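Local coordinates for protein beta-galactosidase/beta-glucuronidase (Faecalibacterium prausnitzii L2-6, PDB 6MVF) that binds flavin mononucleotide and is a glycoside hydrolase family 2 enzyme of a human gut bacterium, a beta-glucuronidase that probably cleaves beta-glucuronides, at residues L30-R43 / Y66-K78. Residues are numbered along the deposited sequence; the frame is centred on the assembly and turned at random.
Sequences LNEGWTLRFPKGER and YLRTTGVYSRTFK
Arg-75 lays its aliphatic stem across one face of the Trp-34 indole: CG stands 3.5 Å from the centroid of the six-membered ring and 4° off its normal, a CH-pi contact. With chi3 at -95° the chain bends, and the guanidinium, its plane steeply inclined to the indole, turns one face to Leu-30 CD2, which sits over its centre, 3.5 Å from Arg-75 CZ. NE and NH2 of Arg-75 both grip Thr-76 O, fixing the group's rotation. The indole is pinned at its edge too: Trp-34 NE1 donates to Leu-30 O at 2.8 Å.

Leu-36 fills the next hollow, CD1 over the middle of the Tyr-73 ring, 3.8 Å from the centroid. Over Gly-71, which has no side chain to intrude, close Leu-36 CD1 (3.9 Å from Gly-71 C) and Phe-38 CD2 (4.1 Å from Gly-71 CA). The Phe-38 ring meets Thr-69 CG2 at its edge, while Pro-39 CG rests on Val-72 CG2, 3.9 Å away.

Four backbone bonds pair Thr-35 with Ser-74 and Arg-37 with Val-72, flanking the non-hydrogen-bonded pair Leu-36 and Tyr-73. At the type I turn from Phe-38 to Gly-41, a water accepts from Lys-40 N and donates to Thr-70 O. Strand 34-37, bonded also to Val-48 and Glu-46, lies between 46-48 and 70-78 in an antiparallel sheet, as expected of the jelly-roll sugar-binding domain of family 2 glycosidases.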
loop_
_atom_site.group_PDB
_atom_site.type_symbol
_atom_site.label_atom_id
_atom_site.label_comp_id
_atom_site.label_asym_id
_atom_site.label_seq_id
_atom_site.Cartn_x
_atom_site.Cartn_y
_atom_site.Cartn_z
ATOM N N LEU A 30 -2.816 1.201 -22.683
ATOM C CA LEU A 30 -4.048 1.001 -23.429
ATOM C C LEU A 30 -4.457 -0.458 -23.352
ATOM O O LEU A 30 -4.706 -1.084 -24.385
ATOM C CB LEU A 30 -3.884 1.385 -24.894
ATOM C CG LEU A 30 -3.581 2.809 -25.299
ATOM C CD1 LEU A 30 -3.062 2.772 -26.739
ATOM C CD2 LEU A 30 -4.839 3.644 -25.185
ATOM N N ASN A 31 -4.504 -1.027 -22.156
ATOM C CA ASN A 31 -4.825 -2.443 -22.052
ATOM C C ASN A 31 -6.321 -2.714 -21.953
ATOM O O ASN A 31 -6.744 -3.852 -22.175
ATOM C CB ASN A 31 -4.093 -3.053 -20.851
ATOM C CG ASN A 31 -2.595 -3.267 -21.117
ATOM O OD1 ASN A 31 -2.087 -2.973 -22.210
ATOM N ND2 ASN A 31 -1.887 -3.792 -20.118
ATOM N N GLU A 32 -7.127 -1.702 -21.643
ATOM C CA GLU A 32 -8.552 -1.867 -21.404
ATOM C C GLU A 32 -9.376 -1.529 -22.641
ATOM O O GLU A 32 -8.929 -0.815 -23.539
ATOM C CB GLU A 32 -8.996 -0.990 -20.237
ATOM C CG GLU A 32 -8.511 -1.491 -18.902
ATOM C CD GLU A 32 -8.275 -0.365 -17.923
ATOM O OE1 GLU A 32 -8.146 0.803 -18.375
ATOM O OE2 GLU A 32 -8.218 -0.651 -16.703
ATOM N N GLY A 33 -10.594 -2.065 -22.678
ATOM C CA GLY A 33 -11.603 -1.586 -23.608
ATOM C C GLY A 33 -11.534 -2.106 -25.028
ATOM O O GLY A 33 -11.845 -1.370 -25.973
ATOM N N TRP A 34 -11.164 -3.365 -25.212
ATOM C CA TRP A 34 -10.961 -3.917 -26.538
ATOM C C TRP A 34 -12.116 -4.834 -26.901
ATOM O O TRP A 34 -12.675 -5.533 -26.047
ATOM C CB TRP A 34 -9.642 -4.709 -26.631
ATOM C CG TRP A 34 -8.412 -3.893 -26.420
ATOM C CD1 TRP A 34 -7.849 -3.545 -25.220
ATOM C CD2 TRP A 34 -7.574 -3.322 -27.435
ATOM N NE1 TRP A 34 -6.716 -2.799 -25.431
ATOM C CE2 TRP A 34 -6.522 -2.650 -26.779
ATOM C CE3 TRP A 34 -7.604 -3.327 -28.831
ATOM C CZ2 TRP A 34 -5.513 -1.987 -27.475
ATOM C CZ3 TRP A 34 -6.601 -2.663 -29.523
ATOM C CH2 TRP A 34 -5.570 -2.004 -28.845
ATOM N N THR A 35 -12.454 -4.839 -28.183
ATOM C CA THR A 35 -13.299 -5.867 -28.759
ATOM C C THR A 35 -12.457 -6.726 -29.681
ATOM O O THR A 35 -11.716 -6.199 -30.518
ATOM C CB THR A 35 -14.467 -5.253 -29.521
ATOM O OG1 THR A 35 -15.131 -4.348 -28.650
ATOM C CG2 THR A 35 -15.448 -6.332 -29.944
ATOM N N LEU A 36 -12.553 -8.039 -29.501
ATOM C CA LEU A 36 -11.894 -9.010 -30.363
ATOM C C LEU A 36 -12.929 -9.617 -31.298
ATOM O O LEU A 36 -13.879 -10.256 -30.836
ATOM C CB LEU A 36 -11.228 -10.106 -29.539
ATOM C CG LEU A 36 -10.554 -11.198 -30.356
ATOM C CD1 LEU A 36 -9.498 -10.585 -31.249
ATOM C CD2 LEU A 36 -9.943 -12.214 -29.440
ATOM N N ARG A 37 -12.753 -9.407 -32.599
ATOM C CA ARG A 37 -13.562 -10.059 -33.621
ATOM C C ARG A 37 -12.712 -11.065 -34.386
ATOM O O ARG A 37 -11.477 -10.986 -34.406
ATOM C CB ARG A 37 -14.171 -9.048 -34.602
ATOM C CG ARG A 37 -15.126 -8.077 -33.969
ATOM C CD ARG A 37 -15.570 -7.035 -34.964
ATOM N NE ARG A 37 -16.537 -6.124 -34.371
ATOM C CZ ARG A 37 -16.242 -4.909 -33.933
ATOM N NH1 ARG A 37 -15.004 -4.462 -34.034
ATOM N NH2 ARG A 37 -17.179 -4.141 -33.392
ATOM N N PHE A 38 -13.395 -12.020 -35.013
ATOM C CA PHE A 38 -12.757 -13.038 -35.850
ATOM C C PHE A 38 -13.381 -12.982 -37.235
ATOM O O PHE A 38 -14.510 -13.465 -37.431
ATOM C CB PHE A 38 -12.912 -14.428 -35.234
ATOM C CG PHE A 38 -12.063 -14.642 -34.008
ATOM C CD1 PHE A 38 -12.553 -14.346 -32.746
ATOM C CD2 PHE A 38 -10.766 -15.124 -34.117
ATOM C CE1 PHE A 38 -11.767 -14.533 -31.609
ATOM C CE2 PHE A 38 -9.976 -15.312 -32.983
ATOM C CZ PHE A 38 -10.483 -15.006 -31.730
ATOM N N PRO A 39 -12.690 -12.405 -38.224
ATOM C CA PRO A 39 -13.310 -12.214 -39.549
ATOM C C PRO A 39 -13.787 -13.496 -40.217
ATOM O O PRO A 39 -14.777 -13.452 -40.951
ATOM C CB PRO A 39 -12.197 -11.542 -40.365
ATOM C CG PRO A 39 -11.317 -10.919 -39.364
ATOM C CD PRO A 39 -11.340 -11.827 -38.157
ATOM N N LYS A 40 -13.122 -14.629 -40.002
ATOM C CA LYS A 40 -13.574 -15.904 -40.549
ATOM C C LYS A 40 -14.626 -16.583 -39.667
ATOM O O LYS A 40 -14.909 -17.771 -39.867
ATOM C CB LYS A 40 -12.381 -16.844 -40.773
ATOM C CG LYS A 40 -11.443 -16.444 -41.910
ATOM C CD LYS A 40 -10.001 -16.942 -41.684
ATOM C CE LYS A 40 -9.869 -18.473 -41.744
ATOM N NZ LYS A 40 -8.625 -19.045 -41.053
ATOM N N GLY A 41 -15.174 -15.870 -38.682
ATOM C CA GLY A 41 -16.371 -16.279 -37.962
ATOM C C GLY A 41 -16.241 -17.411 -36.965
ATOM O O GLY A 41 -17.265 -17.969 -36.559
ATOM N N GLU A 42 -15.032 -17.766 -36.530
ATOM C CA GLU A 42 -14.901 -18.914 -35.638
ATOM C C GLU A 42 -15.392 -18.625 -34.229
ATOM O O GLU A 42 -15.580 -19.567 -33.453
ATOM C CB GLU A 42 -13.450 -19.377 -35.569
ATOM C CG GLU A 42 -12.875 -19.826 -36.892
ATOM C CD GLU A 42 -11.829 -18.861 -37.427
ATOM O OE1 GLU A 42 -12.002 -17.627 -37.223
ATOM O OE2 GLU A 42 -10.838 -19.341 -38.044
ATOM N N ARG A 43 -15.570 -17.356 -33.865
ATOM C CA ARG A 43 -16.005 -16.994 -32.519
ATOM C C ARG A 43 -16.797 -15.706 -32.603
ATOM O O ARG A 43 -16.442 -14.807 -33.366
ATOM C CB ARG A 43 -14.833 -16.808 -31.535
ATOM C CG ARG A 43 -14.259 -18.114 -31.024
ATOM C CD ARG A 43 -13.112 -17.946 -30.052
ATOM N NE ARG A 43 -12.403 -19.220 -29.896
ATOM C CZ ARG A 43 -11.236 -19.359 -29.268
ATOM N NH1 ARG A 43 -10.645 -18.292 -28.728
ATOM N NH2 ARG A 43 -10.656 -20.557 -29.189
ATOM N N TYR A 66 -5.678 -26.197 -31.651
ATOM C CA TYR A 66 -5.960 -24.868 -31.105
ATOM C C TYR A 66 -6.186 -23.904 -32.260
ATOM O O TYR A 66 -5.576 -24.041 -33.327
ATOM C CB TYR A 66 -4.839 -24.341 -30.188
ATOM C CG TYR A 66 -3.471 -24.119 -30.829
ATOM C CD1 TYR A 66 -2.563 -25.167 -30.974
ATOM C CD2 TYR A 66 -3.071 -22.858 -31.245
ATOM C CE1 TYR A 66 -1.308 -24.966 -31.534
ATOM C CE2 TYR A 66 -1.809 -22.650 -31.809
ATOM C CZ TYR A 66 -0.936 -23.712 -31.951
ATOM O OH TYR A 66 0.307 -23.501 -32.504
ATOM N N LEU A 67 -7.062 -22.919 -32.039
ATOM C CA LEU A 67 -7.486 -22.042 -33.128
ATOM C C LEU A 67 -6.308 -21.196 -33.599
ATOM O O LEU A 67 -5.830 -20.315 -32.873
ATOM C CB LEU A 67 -8.654 -21.163 -32.685
ATOM C CG LEU A 67 -9.087 -20.014 -33.619
ATOM C CD1 LEU A 67 -9.558 -20.514 -34.984
ATOM C CD2 LEU A 67 -10.152 -19.151 -32.948
ATOM N N ARG A 68 -5.833 -21.463 -34.813
ATOM C CA ARG A 68 -4.870 -20.596 -35.483
ATOM C C ARG A 68 -5.604 -19.856 -36.593
ATOM O O ARG A 68 -6.285 -20.484 -37.410
ATOM C CB ARG A 68 -3.680 -21.389 -36.032
ATOM C CG ARG A 68 -3.049 -22.325 -34.988
ATOM C CD ARG A 68 -1.818 -23.047 -35.525
ATOM N NE ARG A 68 -0.852 -22.062 -35.999
ATOM C CZ ARG A 68 0.391 -22.336 -36.370
ATOM N NH1 ARG A 68 0.831 -23.591 -36.331
ATOM N NH2 ARG A 68 1.188 -21.349 -36.777
ATOM N N THR A 69 -5.485 -18.523 -36.600
ATOM C CA THR A 69 -6.307 -17.674 -37.462
ATOM C C THR A 69 -5.977 -16.200 -37.268
ATOM O O THR A 69 -5.011 -15.851 -36.583
ATOM C CB THR A 69 -7.797 -17.879 -37.184
ATOM O OG1 THR A 69 -8.571 -17.265 -38.223
ATOM C CG2 THR A 69 -8.190 -17.274 -35.812
ATOM N N THR A 70 -6.801 -15.325 -37.821
ATOM C CA THR A 70 -6.651 -13.893 -37.625
ATOM C C THR A 70 -7.732 -13.378 -36.682
ATOM O O THR A 70 -8.929 -13.561 -36.937
ATOM C CB THR A 70 -6.693 -13.166 -38.962
ATOM O OG1 THR A 70 -5.705 -13.753 -39.831
ATOM C CG2 THR A 70 -6.414 -11.664 -38.747
ATOM N N GLY A 71 -7.298 -12.762 -35.586
ATOM C CA GLY A 71 -8.169 -12.022 -34.684
ATOM C C GLY A 71 -7.862 -10.538 -34.788
ATOM O O GLY A 71 -6.696 -10.138 -34.817
ATOM N N VAL A 72 -8.918 -9.733 -34.865
ATOM C CA VAL A 72 -8.818 -8.281 -34.951
ATOM C C VAL A 72 -9.221 -7.706 -33.604
ATOM O O VAL A 72 -10.345 -7.934 -33.131
ATOM C CB VAL A 72 -9.700 -7.712 -36.073
ATOM C CG1 VAL A 72 -9.602 -6.187 -36.121
ATOM C CG2 VAL A 72 -9.273 -8.291 -37.383
ATOM N N TYR A 73 -8.296 -6.982 -32.983
ATOM C CA TYR A 73 -8.553 -6.219 -31.769
ATOM C C TYR A 73 -8.810 -4.776 -32.171
ATOM O O TYR A 73 -8.173 -4.263 -33.094
ATOM C CB TYR A 73 -7.359 -6.263 -30.787
ATOM C CG TYR A 73 -6.954 -7.630 -30.211
ATOM C CD1 TYR A 73 -6.094 -8.486 -30.901
ATOM C CD2 TYR A 73 -7.397 -8.028 -28.956
ATOM C CE1 TYR A 73 -5.708 -9.707 -30.371
ATOM C CE2 TYR A 73 -7.021 -9.246 -28.414
ATOM C CZ TYR A 73 -6.176 -10.090 -29.126
ATOM O OH TYR A 73 -5.813 -11.305 -28.561
ATOM N N SER A 74 -9.725 -4.113 -31.469
ATOM C CA SER A 74 -9.928 -2.695 -31.722
ATOM C C SER A 74 -10.457 -2.023 -30.467
ATOM O O SER A 74 -11.174 -2.638 -29.672
ATOM C CB SER A 74 -10.885 -2.445 -32.897
ATOM O OG SER A 74 -12.209 -2.757 -32.526
ATOM N N ARG A 75 -10.086 -0.754 -30.304
ATOM C CA ARG A 75 -10.540 0.072 -29.192
ATOM C C ARG A 75 -10.415 1.533 -29.593
ATOM O O ARG A 75 -9.856 1.865 -30.639
ATOM C CB ARG A 75 -9.740 -0.201 -27.915
ATOM C CG ARG A 75 -8.350 0.398 -27.909
ATOM C CD ARG A 75 -7.833 0.480 -26.485
ATOM N NE ARG A 75 -8.097 1.795 -25.914
ATOM C CZ ARG A 75 -7.911 2.118 -24.640
ATOM N NH1 ARG A 75 -7.466 1.228 -23.773
ATOM N NH2 ARG A 75 -8.175 3.342 -24.235
ATOM N N THR A 76 -10.930 2.409 -28.730
ATOM C CA THR A 76 -10.884 3.852 -28.926
ATOM C C THR A 76 -9.884 4.485 -27.962
ATOM O O THR A 76 -9.629 3.954 -26.879
ATOM C CB THR A 76 -12.288 4.432 -28.751
ATOM O OG1 THR A 76 -13.079 3.988 -29.854
ATOM C CG2 THR A 76 -12.286 5.965 -28.717
ATOM N N PHE A 77 -9.262 5.590 -28.381
ATOM C CA PHE A 77 -8.334 6.303 -27.508
ATOM C C PHE A 77 -8.383 7.795 -27.810
ATOM O O PHE A 77 -8.736 8.212 -28.918
ATOM C CB PHE A 77 -6.891 5.761 -27.617
ATOM C CG PHE A 77 -6.203 6.029 -28.940
ATOM C CD1 PHE A 77 -6.348 5.165 -30.014
ATOM C CD2 PHE A 77 -5.359 7.118 -29.092
ATOM C CE1 PHE A 77 -5.682 5.401 -31.219
ATOM C CE2 PHE A 77 -4.695 7.352 -30.308
ATOM C CZ PHE A 77 -4.855 6.491 -31.357
ATOM N N LYS A 78 -8.059 8.596 -26.797
ATOM C CA LYS A 78 -7.972 10.038 -26.966
ATOM C C LYS A 78 -6.554 10.399 -27.359
ATOM O O LYS A 78 -5.594 9.791 -26.880
ATOM C CB LYS A 78 -8.369 10.782 -25.689
ATOM C CG LYS A 78 -9.784 10.493 -25.238
ATOM C CD LYS A 78 -10.574 11.779 -24.989
ATOM C CE LYS A 78 -12.035 11.653 -25.439
ATOM N NZ LYS A 78 -12.685 10.415 -24.906
HETATM O O HOH W 1 -6.406 1.173 -20.781
HETATM O O HOH W 2 -11.105 -15.395 -37.729
#